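Local coordinates for protein neurotrypsin (Mus musculus, PDB 6H8M) that acts as a secreted brain serine protease with a role in neuronal plasticity, this chain being its third scavenger receptor cysteine-rich domain, at residues C44-Y49 with E79-D84. Sequence-based numbering, arbitrary orientation.
Sequences CRQLGY and EKALAD
Gln46 and Arg45, neighbours in the last turn of a helix, each reach across to the backbone of the loop 79-84, and these two side chains make the tight part of the contact. The backbones are nearest at Gln46 and Ala81, and Gln46 CA lies 3.6 Å from Lys80 O in a CA-H...O contact. With CG anti to the backbone N (chi1 -172°) and the chain extended beyond it, the Gln46 amide passes beside Ala81, OE1 3.8 Å from its CB. Gln46 OE1 accepts the N-H of Leu82 at 3.1 Å in a nearly straight bond, the donor tilted 17° from the amide plane. A water donates to the same oxygen and accepts from Ala83 N, so a neutral amide satisfies two successive N-H groups at the start of the 3-10 turn 82-84. NE2 turns to Phe4 O, which helps to fix the flip of the amide.

The arginine chain bends at chi3 (-57°), and Arg45 NH1 donates to Glu79 O at 2.6 Å; the oxygen lies at the edge of the guanidinium, close to its plane. NH1 also bonds to Gly77 O, a grip on two carbonyls that suits arginine. An alanine here would probably leave Glu79 O without this donor and the loop less firmly tied to the helix.

The loose, solvent side belongs to Lys80. Its CA-CB bond is directed away, its CG comes no nearer than 4.2 Å to Arg45 CD, and the residue is exposed, as suits a long charged chain.

Helix 37-46 ends in a Schellman motif at Gly48, whose positive phi suits glycine. Within this scavenger receptor cysteine-rich domain, Leu82 packs on Ile43 of that helix, the Cys44-Cys105 disulfide ties the helix to strand 102-105, and the loop 79-84 belongs to the connection that leads in sequence from strand 68-74 to strand 86-87.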
# COMPACT_ATOMS: atom_id res chain seq x y z
N CYS A 44 6.88 2.73 -2.90
CA CYS A 44 7.46 3.70 -3.77
C CYS A 44 8.80 3.22 -4.37
O CYS A 44 9.06 3.39 -5.59
CB CYS A 44 7.59 5.03 -3.05
SG CYS A 44 5.95 5.75 -2.68
N ARG A 45 9.60 2.53 -3.55
CA ARG A 45 10.87 1.92 -4.00
C ARG A 45 10.61 0.88 -5.09
O ARG A 45 11.24 0.89 -6.11
CB ARG A 45 11.66 1.37 -2.80
CG ARG A 45 13.05 0.83 -3.14
CD ARG A 45 13.87 0.46 -1.90
NE ARG A 45 14.06 1.54 -0.94
CZ ARG A 45 13.49 1.62 0.26
NH1 ARG A 45 12.74 0.64 0.75
NH2 ARG A 45 13.66 2.73 0.96
N GLN A 46 9.64 -0.01 -4.89
CA GLN A 46 9.33 -1.01 -5.85
C GLN A 46 8.88 -0.37 -7.18
O GLN A 46 9.20 -0.93 -8.25
CB GLN A 46 8.32 -2.02 -5.33
CG GLN A 46 8.14 -3.20 -6.29
CD GLN A 46 7.03 -4.15 -5.98
OE1 GLN A 46 6.72 -4.46 -4.84
NE2 GLN A 46 6.51 -4.77 -7.01
N LEU A 47 8.15 0.74 -7.11
CA LEU A 47 7.68 1.44 -8.28
C LEU A 47 8.78 2.25 -8.98
O LEU A 47 8.54 2.78 -10.06
CB LEU A 47 6.55 2.37 -7.84
CG LEU A 47 5.21 1.71 -7.51
CD1 LEU A 47 4.26 2.74 -6.91
CD2 LEU A 47 4.61 1.07 -8.74
N GLY A 48 9.95 2.32 -8.38
CA GLY A 48 11.10 2.95 -9.02
C GLY A 48 11.34 4.37 -8.60
O GLY A 48 12.23 4.99 -9.15
N TYR A 49 10.67 4.87 -7.54
CA TYR A 49 10.88 6.19 -7.02
C TYR A 49 11.94 6.09 -5.90
O TYR A 49 12.05 5.09 -5.23
CB TYR A 49 9.58 6.81 -6.52
CG TYR A 49 8.55 6.91 -7.61
CD1 TYR A 49 8.83 7.69 -8.72
CD2 TYR A 49 7.45 6.09 -7.65
CE1 TYR A 49 7.97 7.71 -9.81
CE2 TYR A 49 6.55 6.15 -8.70
CZ TYR A 49 6.83 6.93 -9.79
OH TYR A 49 5.94 6.99 -10.82
N GLU A 79 12.96 -2.45 2.54
CA GLU A 79 12.76 -3.53 1.54
C GLU A 79 12.69 -2.90 0.15
O GLU A 79 12.22 -1.75 -0.02
CB GLU A 79 11.46 -4.29 1.83
CG GLU A 79 11.44 -5.03 3.15
CD GLU A 79 11.00 -4.33 4.42
OE1 GLU A 79 10.91 -3.09 4.46
OE2 GLU A 79 10.73 -5.04 5.39
N LYS A 80 13.14 -3.67 -0.85
CA LYS A 80 13.12 -3.24 -2.24
C LYS A 80 11.75 -3.56 -2.84
O LYS A 80 11.46 -3.15 -3.94
CB LYS A 80 14.26 -3.88 -3.05
CG LYS A 80 15.62 -3.21 -2.87
CD LYS A 80 16.75 -3.94 -3.59
CE LYS A 80 18.13 -3.56 -3.08
NZ LYS A 80 19.19 -4.22 -3.88
N ALA A 81 10.95 -4.38 -2.16
CA ALA A 81 9.70 -4.88 -2.78
C ALA A 81 8.76 -5.31 -1.67
O ALA A 81 9.19 -5.82 -0.64
CB ALA A 81 9.97 -6.01 -3.72
N LEU A 82 7.46 -5.13 -1.92
CA LEU A 82 6.42 -5.43 -0.96
C LEU A 82 6.52 -6.90 -0.54
O LEU A 82 6.32 -7.21 0.65
CB LEU A 82 5.06 -5.17 -1.61
CG LEU A 82 3.86 -5.45 -0.71
CD1 LEU A 82 3.92 -4.64 0.56
CD2 LEU A 82 2.58 -5.19 -1.49
N ALA A 83 6.88 -7.76 -1.49
CA ALA A 83 6.97 -9.24 -1.28
C ALA A 83 7.94 -9.57 -0.17
O ALA A 83 7.84 -10.66 0.43
CB ALA A 83 7.40 -9.91 -2.57
N ASP A 84 8.93 -8.71 0.05
CA ASP A 84 9.99 -8.97 1.07
C ASP A 84 9.52 -8.51 2.45
O ASP A 84 10.16 -8.74 3.44
CB ASP A 84 11.30 -8.26 0.72
CG ASP A 84 11.87 -8.66 -0.62
OD1 ASP A 84 11.59 -9.78 -1.03
OD2 ASP A 84 12.52 -7.83 -1.28
O HOH W 1 6.54 -7.14 -4.50